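Local coordinates for protein WbmS, polysaccharide deacetylase involved in O-antigen biosynthesis (Bordetella bronchiseptica, PDB 3HFT) that is a putative zinc-dependent polysaccharide deacetylase that probably removes acetyl groups from sugars during biosynthesis of the bacterial O-antigen, at residues A[109-114]-A[142-147]; A[194-199]-A[250-255]; A[208-213]-A[220-225]. All coordinates share one frame; numbering follows the deposited sequence.

Contact 1. Residues A[109-114]-A[142-147]; sequences EILDRT and RRLRYD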
# COMPACT_ATOMS: atom_id res chain seq x y z
N GLU A 109 18.17 -9.55 -6.31
CA GLU A 109 18.57 -10.08 -7.60
C GLU A 109 17.57 -9.67 -8.67
O GLU A 109 17.97 -9.23 -9.75
CB GLU A 109 18.68 -11.60 -7.57
CG GLU A 109 19.80 -12.16 -6.68
CD GLU A 109 19.38 -12.44 -5.25
OE1 GLU A 109 18.35 -11.91 -4.78
OE2 GLU A 109 20.10 -13.21 -4.57
N ILE A 110 16.28 -9.80 -8.35
CA ILE A 110 15.23 -9.47 -9.32
C ILE A 110 15.20 -7.97 -9.66
O ILE A 110 15.05 -7.58 -10.83
CB ILE A 110 13.82 -9.96 -8.83
CG1 ILE A 110 13.74 -11.49 -8.79
CG2 ILE A 110 12.70 -9.39 -9.72
CD1 ILE A 110 12.53 -12.05 -8.04
N LEU A 111 15.32 -7.14 -8.63
CA LEU A 111 15.31 -5.70 -8.78
C LEU A 111 16.50 -5.24 -9.60
O LEU A 111 16.35 -4.43 -10.50
CB LEU A 111 15.36 -5.01 -7.41
CG LEU A 111 15.44 -3.47 -7.34
CD1 LEU A 111 14.26 -2.78 -8.14
CD2 LEU A 111 15.50 -2.98 -5.85
N ASP A 112 17.68 -5.75 -9.27
CA ASP A 112 18.88 -5.36 -10.00
C ASP A 112 18.80 -5.77 -11.46
O ASP A 112 19.18 -5.01 -12.34
CB ASP A 112 20.12 -5.93 -9.32
CG ASP A 112 20.48 -5.19 -8.01
OD1 ASP A 112 20.00 -4.05 -7.77
OD2 ASP A 112 21.26 -5.78 -7.23
N ARG A 113 18.27 -6.96 -11.74
CA ARG A 113 18.10 -7.36 -13.13
C ARG A 113 17.13 -6.46 -13.86
O ARG A 113 17.38 -6.10 -15.00
CB ARG A 113 17.60 -8.80 -13.25
CG ARG A 113 18.68 -9.82 -13.34
CD ARG A 113 18.13 -11.08 -13.98
NE ARG A 113 17.01 -11.64 -13.23
CZ ARG A 113 17.14 -12.38 -12.12
NH1 ARG A 113 18.32 -12.62 -11.62
NH2 ARG A 113 16.07 -12.85 -11.51
N THR A 114 16.02 -6.12 -13.23
CA THR A 114 15.02 -5.25 -13.86
C THR A 114 15.57 -3.85 -14.14
O THR A 114 15.27 -3.24 -15.18
CB THR A 114 13.78 -5.11 -12.96
OG1 THR A 114 13.38 -6.42 -12.51
CG2 THR A 114 12.64 -4.43 -13.70
N ARG A 142 18.84 2.03 -4.51
CA ARG A 142 19.16 2.01 -5.95
C ARG A 142 18.78 3.30 -6.67
O ARG A 142 18.72 3.36 -7.90
CB ARG A 142 18.50 0.81 -6.65
CG ARG A 142 19.27 -0.49 -6.54
CD ARG A 142 18.97 -1.19 -5.28
NE ARG A 142 19.62 -2.49 -5.12
CZ ARG A 142 19.59 -3.17 -3.98
NH1 ARG A 142 18.96 -2.65 -2.91
NH2 ARG A 142 20.18 -4.35 -3.88
N ARG A 143 18.50 4.33 -5.90
CA ARG A 143 18.24 5.66 -6.42
C ARG A 143 16.93 5.84 -7.16
O ARG A 143 16.80 6.77 -7.94
CB ARG A 143 19.43 6.15 -7.26
CG ARG A 143 20.76 6.18 -6.49
CD ARG A 143 21.88 6.79 -7.34
NE ARG A 143 21.89 6.23 -8.69
N LEU A 144 15.95 4.97 -6.90
CA LEU A 144 14.59 5.20 -7.34
C LEU A 144 14.01 6.27 -6.41
O LEU A 144 14.33 6.29 -5.23
CB LEU A 144 13.77 3.89 -7.28
CG LEU A 144 14.20 2.80 -8.27
CD1 LEU A 144 13.49 1.47 -8.03
CD2 LEU A 144 13.96 3.25 -9.71
N ARG A 145 13.21 7.19 -6.95
CA ARG A 145 12.65 8.26 -6.16
C ARG A 145 11.15 8.22 -6.07
O ARG A 145 10.58 8.78 -5.15
CB ARG A 145 13.02 9.64 -6.71
N TYR A 146 10.47 7.63 -7.04
CA TYR A 146 9.04 7.62 -6.99
C TYR A 146 8.46 6.21 -6.92
O TYR A 146 8.60 5.44 -7.87
CB TYR A 146 8.49 8.29 -8.25
CG TYR A 146 8.92 9.71 -8.39
CD1 TYR A 146 8.23 10.73 -7.75
CD2 TYR A 146 10.05 10.03 -9.10
CE1 TYR A 146 8.64 12.03 -7.87
CE2 TYR A 146 10.46 11.34 -9.22
CZ TYR A 146 9.75 12.33 -8.61
OH TYR A 146 10.14 13.63 -8.71
N ASP A 147 7.78 5.91 -5.82
CA ASP A 147 7.08 4.65 -5.68
C ASP A 147 5.60 4.81 -6.10
O ASP A 147 4.92 5.71 -5.62
CB ASP A 147 7.17 4.11 -4.25
CG ASP A 147 6.30 2.90 -4.04
OD1 ASP A 147 5.09 3.11 -3.74
OD2 ASP A 147 6.82 1.77 -4.19

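Contact 2. Residues A[194-199]-A[250-255]; sequences DYWYQP and QSLLAR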
# COMPACT_ATOMS: atom_id res chain seq x y z
N ASP A 194 -15.34 12.64 -16.69
CA ASP A 194 -14.24 12.03 -15.99
C ASP A 194 -14.61 11.87 -14.53
O ASP A 194 -14.21 12.67 -13.67
CB ASP A 194 -13.00 12.90 -16.17
CG ASP A 194 -12.49 12.92 -17.62
OD1 ASP A 194 -12.72 11.94 -18.37
OD2 ASP A 194 -11.83 13.92 -17.99
N TYR A 195 -15.37 10.81 -14.25
CA TYR A 195 -15.92 10.57 -12.90
C TYR A 195 -14.87 10.46 -11.79
O TYR A 195 -15.13 10.77 -10.63
CB TYR A 195 -16.80 9.32 -12.92
CG TYR A 195 -16.17 8.04 -13.44
CD1 TYR A 195 -15.31 7.29 -12.66
CD2 TYR A 195 -16.52 7.52 -14.69
CE1 TYR A 195 -14.74 6.11 -13.12
CE2 TYR A 195 -15.97 6.34 -15.15
CZ TYR A 195 -15.07 5.63 -14.35
OH TYR A 195 -14.51 4.44 -14.79
N TRP A 196 -13.68 10.03 -12.17
CA TRP A 196 -12.58 9.79 -11.25
C TRP A 196 -11.75 11.03 -10.93
O TRP A 196 -10.93 11.01 -9.99
CB TRP A 196 -11.65 8.73 -11.90
CG TRP A 196 -11.40 9.02 -13.33
CD1 TRP A 196 -12.09 8.53 -14.38
CD2 TRP A 196 -10.45 9.94 -13.86
NE1 TRP A 196 -11.63 9.09 -15.55
CE2 TRP A 196 -10.60 9.94 -15.26
CE3 TRP A 196 -9.47 10.76 -13.29
CZ2 TRP A 196 -9.85 10.78 -16.10
CZ3 TRP A 196 -8.73 11.57 -14.12
CH2 TRP A 196 -8.90 11.56 -15.51
N TYR A 197 -11.96 12.11 -11.69
CA TYR A 197 -11.10 13.29 -11.66
C TYR A 197 -11.18 14.10 -10.38
O TYR A 197 -12.27 14.45 -9.92
CB TYR A 197 -11.41 14.21 -12.87
CG TYR A 197 -10.49 15.41 -12.94
CD1 TYR A 197 -9.12 15.26 -13.22
CD2 TYR A 197 -10.97 16.69 -12.72
CE1 TYR A 197 -8.25 16.38 -13.27
CE2 TYR A 197 -10.12 17.81 -12.77
CZ TYR A 197 -8.77 17.64 -13.04
OH TYR A 197 -7.96 18.76 -13.08
N GLN A 198 -10.02 14.41 -9.83
CA GLN A 198 -9.87 15.25 -8.68
C GLN A 198 -9.17 16.57 -9.09
O GLN A 198 -7.95 16.60 -9.35
CB GLN A 198 -9.03 14.54 -7.61
CG GLN A 198 -9.49 13.11 -7.32
CD GLN A 198 -8.84 12.51 -6.10
OE1 GLN A 198 -7.88 13.07 -5.54
NE2 GLN A 198 -9.38 11.36 -5.65
N PRO A 199 -9.93 17.67 -9.16
CA PRO A 199 -9.26 18.93 -9.50
C PRO A 199 -8.32 19.35 -8.41
O PRO A 199 -7.42 20.16 -8.63
CB PRO A 199 -10.41 19.93 -9.60
CG PRO A 199 -11.56 19.30 -8.98
CD PRO A 199 -11.37 17.85 -8.93
N GLN A 250 -9.19 6.80 -25.18
CA GLN A 250 -9.36 7.74 -26.30
C GLN A 250 -10.22 8.95 -25.93
O GLN A 250 -9.87 10.07 -26.28
CB GLN A 250 -9.93 7.03 -27.55
CG GLN A 250 -8.93 6.09 -28.20
CD GLN A 250 -9.57 5.21 -29.25
OE1 GLN A 250 -10.64 4.67 -29.04
NE2 GLN A 250 -8.92 5.08 -30.38
N SER A 251 -11.31 8.74 -25.20
CA SER A 251 -12.17 9.86 -24.75
C SER A 251 -11.48 10.78 -23.78
O SER A 251 -11.63 11.99 -23.84
CB SER A 251 -13.41 9.35 -24.05
OG SER A 251 -14.19 8.65 -24.97
N LEU A 252 -10.74 10.18 -22.87
CA LEU A 252 -10.01 10.95 -21.86
C LEU A 252 -9.01 11.86 -22.54
O LEU A 252 -8.88 13.04 -22.17
CB LEU A 252 -9.32 9.98 -20.92
CG LEU A 252 -8.39 10.37 -19.80
CD1 LEU A 252 -8.17 9.09 -18.98
CD2 LEU A 252 -7.08 10.91 -20.34
N LEU A 253 -8.31 11.33 -23.54
CA LEU A 253 -7.35 12.12 -24.32
C LEU A 253 -8.06 13.24 -25.08
O LEU A 253 -7.63 14.40 -25.02
CB LEU A 253 -6.56 11.22 -25.30
CG LEU A 253 -5.55 10.24 -24.69
CD1 LEU A 253 -5.04 9.20 -25.70
CD2 LEU A 253 -4.39 11.00 -24.01
N ALA A 254 -9.13 12.89 -25.80
CA ALA A 254 -9.88 13.87 -26.60
C ALA A 254 -10.43 15.01 -25.74
O ALA A 254 -10.36 16.15 -26.13
CB ALA A 254 -11.04 13.18 -27.38
N ARG A 255 -10.98 14.69 -24.58
CA ARG A 255 -11.51 15.70 -23.70
C ARG A 255 -10.48 16.58 -23.05
O ARG A 255 -10.85 17.64 -22.56
CB ARG A 255 -12.16 15.06 -22.49
CG ARG A 255 -13.42 14.36 -22.71
CD ARG A 255 -13.92 13.93 -21.34
NE ARG A 255 -15.03 13.02 -21.55
CZ ARG A 255 -15.05 11.75 -21.22
NH1 ARG A 255 -14.01 11.21 -20.58
NH2 ARG A 255 -16.13 11.03 -21.49

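Contact 3. Residues A[208-213]-A[220-225]; sequences HPIHVY and RRYEDS. With EDO (1,2-ethanediol), chain D; EDO (1,2-ethanediol), chain F.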
# COMPACT_ATOMS: atom_id res chain seq x y z
N HIS A 208 -2.83 -1.10 -19.28
CA HIS A 208 -2.01 -2.16 -19.86
C HIS A 208 -2.21 -2.17 -21.37
O HIS A 208 -3.35 -2.14 -21.84
CB HIS A 208 -2.40 -3.53 -19.29
CG HIS A 208 -2.24 -3.61 -17.81
ND1 HIS A 208 -3.22 -3.19 -16.93
CD2 HIS A 208 -1.20 -4.01 -17.05
CE1 HIS A 208 -2.79 -3.34 -15.69
NE2 HIS A 208 -1.56 -3.83 -15.73
N PRO A 209 -1.11 -2.20 -22.13
CA PRO A 209 -1.15 -2.29 -23.58
C PRO A 209 -2.10 -3.36 -24.10
O PRO A 209 -2.87 -3.07 -25.02
CB PRO A 209 0.31 -2.58 -23.94
CG PRO A 209 1.06 -1.79 -22.93
CD PRO A 209 0.26 -1.98 -21.64
N ILE A 210 -2.09 -4.54 -23.47
CA ILE A 210 -2.99 -5.62 -23.88
C ILE A 210 -4.45 -5.18 -23.79
O ILE A 210 -5.24 -5.48 -24.69
CB ILE A 210 -2.73 -6.96 -23.10
CG1 ILE A 210 -3.45 -8.11 -23.84
CG2 ILE A 210 -3.15 -6.89 -21.57
CD1 ILE A 210 -3.00 -8.33 -25.35
N HIS A 211 -4.82 -4.46 -22.75
CA HIS A 211 -6.23 -4.06 -22.64
C HIS A 211 -6.57 -2.91 -23.55
O HIS A 211 -7.68 -2.81 -24.06
CB HIS A 211 -6.62 -3.75 -21.19
CG HIS A 211 -6.50 -4.94 -20.29
ND1 HIS A 211 -7.01 -6.16 -20.63
CD2 HIS A 211 -5.88 -5.09 -19.10
CE1 HIS A 211 -6.74 -7.02 -19.66
NE2 HIS A 211 -6.06 -6.40 -18.72
N VAL A 212 -5.60 -2.03 -23.79
CA VAL A 212 -5.82 -0.94 -24.77
C VAL A 212 -5.98 -1.58 -26.16
O VAL A 212 -6.85 -1.21 -26.92
CB VAL A 212 -4.67 0.11 -24.72
CG1 VAL A 212 -4.81 1.19 -25.82
CG2 VAL A 212 -4.62 0.77 -23.30
N TYR A 213 -5.13 -2.54 -26.49
CA TYR A 213 -5.23 -3.20 -27.78
C TYR A 213 -6.57 -3.90 -28.01
O TYR A 213 -7.15 -3.80 -29.08
CB TYR A 213 -4.09 -4.22 -27.95
CG TYR A 213 -3.92 -4.64 -29.39
CD1 TYR A 213 -3.12 -3.91 -30.27
CD2 TYR A 213 -4.60 -5.74 -29.89
CE1 TYR A 213 -2.97 -4.28 -31.59
CE2 TYR A 213 -4.48 -6.09 -31.22
CZ TYR A 213 -3.66 -5.36 -32.05
OH TYR A 213 -3.51 -5.73 -33.35
N ARG A 220 -12.97 -11.62 -18.88
CA ARG A 220 -13.24 -12.87 -19.53
C ARG A 220 -12.80 -12.82 -21.00
O ARG A 220 -12.38 -13.81 -21.55
CB ARG A 220 -14.75 -13.21 -19.40
CG ARG A 220 -15.12 -14.62 -19.82
CD ARG A 220 -14.31 -15.69 -19.07
NE ARG A 220 -14.58 -17.02 -19.61
CZ ARG A 220 -15.61 -17.79 -19.28
NH1 ARG A 220 -16.50 -17.40 -18.38
NH2 ARG A 220 -15.74 -18.98 -19.85
N ARG A 221 -12.89 -11.66 -21.65
CA ARG A 221 -12.38 -11.50 -23.02
C ARG A 221 -10.88 -11.76 -23.01
O ARG A 221 -10.34 -12.51 -23.84
CB ARG A 221 -12.68 -10.09 -23.55
CG ARG A 221 -12.19 -9.80 -24.98
CD ARG A 221 -12.38 -8.35 -25.44
NE ARG A 221 -13.80 -8.03 -25.55
CZ ARG A 221 -14.56 -8.36 -26.58
NH1 ARG A 221 -14.08 -9.02 -27.61
NH2 ARG A 221 -15.85 -8.04 -26.55
N TYR A 222 -10.20 -11.19 -22.02
CA TYR A 222 -8.78 -11.36 -21.86
C TYR A 222 -8.42 -12.82 -21.65
O TYR A 222 -7.50 -13.36 -22.29
CB TYR A 222 -8.32 -10.49 -20.70
CG TYR A 222 -6.90 -10.73 -20.31
CD1 TYR A 222 -5.86 -10.14 -21.02
CD2 TYR A 222 -6.59 -11.54 -19.23
CE1 TYR A 222 -4.54 -10.34 -20.67
CE2 TYR A 222 -5.27 -11.78 -18.88
CZ TYR A 222 -4.25 -11.17 -19.60
OH TYR A 222 -2.93 -11.39 -19.28
N GLU A 223 -9.15 -13.49 -20.77
CA GLU A 223 -8.88 -14.90 -20.51
C GLU A 223 -9.23 -15.80 -21.70
O GLU A 223 -8.49 -16.73 -22.00
CB GLU A 223 -9.62 -15.37 -19.26
CG GLU A 223 -9.11 -14.74 -17.96
CD GLU A 223 -7.67 -15.14 -17.62
OE1 GLU A 223 -7.29 -16.29 -17.97
OE2 GLU A 223 -6.93 -14.30 -17.01
N ASP A 224 -10.35 -15.54 -22.38
CA ASP A 224 -10.75 -16.34 -23.53
C ASP A 224 -9.77 -16.25 -24.70
O ASP A 224 -9.68 -17.18 -25.50
CB ASP A 224 -12.12 -15.91 -24.07
CG ASP A 224 -13.28 -16.30 -23.17
OD1 ASP A 224 -13.08 -17.07 -22.22
OD2 ASP A 224 -14.41 -15.81 -23.43
N SER A 225 -9.07 -15.13 -24.83
CA SER A 225 -8.19 -14.86 -25.95
C SER A 225 -6.72 -15.19 -25.66
O SER A 225 -5.85 -14.88 -26.48
CB SER A 225 -8.28 -13.38 -26.29
OG SER A 225 -7.91 -12.53 -25.19
C1 EDO D . -3.81 -8.31 -16.68
O1 EDO D . -5.08 -7.67 -16.49
C2 EDO D . -2.89 -7.39 -17.49
O2 EDO D . -1.51 -7.71 -17.24
C1 EDO F . -0.03 -4.27 -11.26
O1 EDO F . 0.36 -5.62 -11.59
C2 EDO F . -0.68 -3.65 -12.50
O2 EDO F . 0.09 -3.94 -13.71

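Contact 1. Residues A[109-114]-A[142-147]
Asp112 and Arg142 mark the nearest approach of the two backbones, their CA atoms 8.4 Å apart, a spacing at which helix 107-115 and segment 142-147 meet through side chains alone. The polar part is a salt bridge in which Arg142 NE donates to Asp112 OD1 at 3.1 Å. An N-H...O angle of 148° makes this a moderately bent bond; OD1 is met on its syn side, slightly out of the carboxylate plane, and itself sits off the guanidinium plane. The two planes are turned 44° from each other and the pairing is one-pronged: Asp112 OD2 lies in plane at the guanidinium edge, yet stays 3.8 Å from Arg142 NH2. A bend at chi2 (84°) followed by a straight run to the guanidinium carries the arginine across the aspartate at about a right angle. Its NH1 has a second, weak bond to Met138 O.

What presents Arg142 is the end of helix 133-141, a Schellman motif: Arg143 takes the C-prime place with positive phi, and Leu144 N returns to Phe139 O. The chain then runs into strand 146-147, which pairs in parallel with strands 123-124 and 171-172 of the small mixed sheet, while the CB atoms of both Arg142 and Leu144 point at helix 107-115.

The apolar part belongs to Leu111, whose two methyls divide the work. CD2 lies over one face of the Arg142 guanidinium group and packs on the aliphatic arm, 3.9 Å from Arg142 CD. The other branch, Leu111 CD1, meets Leu144 CD1 at 4.3 Å, a looser touch between buried leucines. Leu115, one helical turn after Leu111, also touches both Arg142 and Leu144, and Met138 packs on Leu111 from helix 133-141.

Contact 2. Residues A[194-199]-A[250-255]
Asp194 OD1 and Arg255 NH1 form a salt bridge 2.7 Å long, the one salt bridge between segments 194-199 and 250-255. Proximity outweighs direction here: the N-H...O angle is only 117°, a weak hydrogen bond, and carboxylate and guanidinium planes stand 79° apart. The two side chains run antiparallel alongside one another, which also brings the arginine's aliphatic arm beside the carboxylate, with Arg255 CD 3.8 Å from Asp194 OD1. The second carboxylate oxygen, Asp194 OD2, accepts a hydrogen bond from Asn256 ND2, so the two oxygens of one carboxylate meet two successive residues, Arg255 and Asn256, near the end of the chain. Ser251 CB lies under a face of the guanidinium group, toward its rim.

Asp194 also opens a type I beta turn, closed by Tyr197 N to Asp194 O at 3.0 Å. Within it the Trp196 ring folds back, CG lying between the backbone N and the carbonyl carbon (chi1 45°), and one indole face receives Asp194 CB and Tyr197 CB near its rim. The benzo part reaches the helix: Trp196 CZ2 touches Leu252 CD1 at 3.7 Å, the two side chains crossing at about a right angle.

Both hydrophobic partners also rest on Leu205 of strand 203-207, and Trp196 on Ile39. This is alpha/beta packing, with a C-terminal helix and an adjoining turn covering neighbouring strands of the central parallel sheet.

Contact 3. Residues A[208-213]-A[220-225]
His211 and Tyr222 join two short consecutive helices, 209-214 and 219-224, that follow strand 203-207 of the central parallel sheet, consistent with the NodB-like (beta/alpha) domain of polysaccharide deacetylases; zinc is bound by Asp46, His92 and His127. His208 is the N-cap of the first helix. The link is chiefly aromatic. The edge of His211 is directed toward the face of Tyr222 in an offset edge-to-face pair, with ring centroids 5.1 Å apart and planes at 60°. Its closest atoms are His211 CE1 and Tyr222 CD1, 3.5 Å apart. A chi1 of 172°, which swings CG away from the backbone N, sends the Tyr222 ring over to the first helix; it also stacks with His229.

Apolar packing adds Ile210, whose CG2 branch touches Tyr222 CE1 at 3.8 Å. The same methyl stands 3.9 Å above the His211 ring, over its centre.

Each histidine is also bonded through both ring nitrogens. His211 ND1 pairs with Thr216 OG1 and His208 ND1 with Asp179 OD1, while each NE2 donates to an ethanediol, probably from the crystallisation liquor. Ethanediol is also bonded to the zinc ligand Asp46; the Ile210 side chain is about 9 Å from zinc. The chain D diol lies by His208, His211 and Tyr222, its O1 2.7 Å from His211 NE2 (174°). At the edge of His208, NE2 meets O2 of the chain F diol at 2.6 Å.

From the N terminus, contact 1 comes first: it closes a loop of 27 residues containing strand 123-124 and helix 133-141, and ties helix 107-115 to the turn that leads from helix 133-141 into strand 146-147. Contact 2 opens later, at 194-199, and closes only at 250-255, joining the turn before strand 203-207 to helix 245-256. Between these ends lie strand 203-207 and then contact 3, which closes the short link between helices 209-214 and 219-224. Contact 3 is therefore nested within contact 2; contact 1 precedes both, and none cross. The centres of contacts 1 and 2 lie 31 Å apart, on opposite sides of the chain's centre, whereas contacts 2 and 3 approach to about 7 Å between nearest atoms.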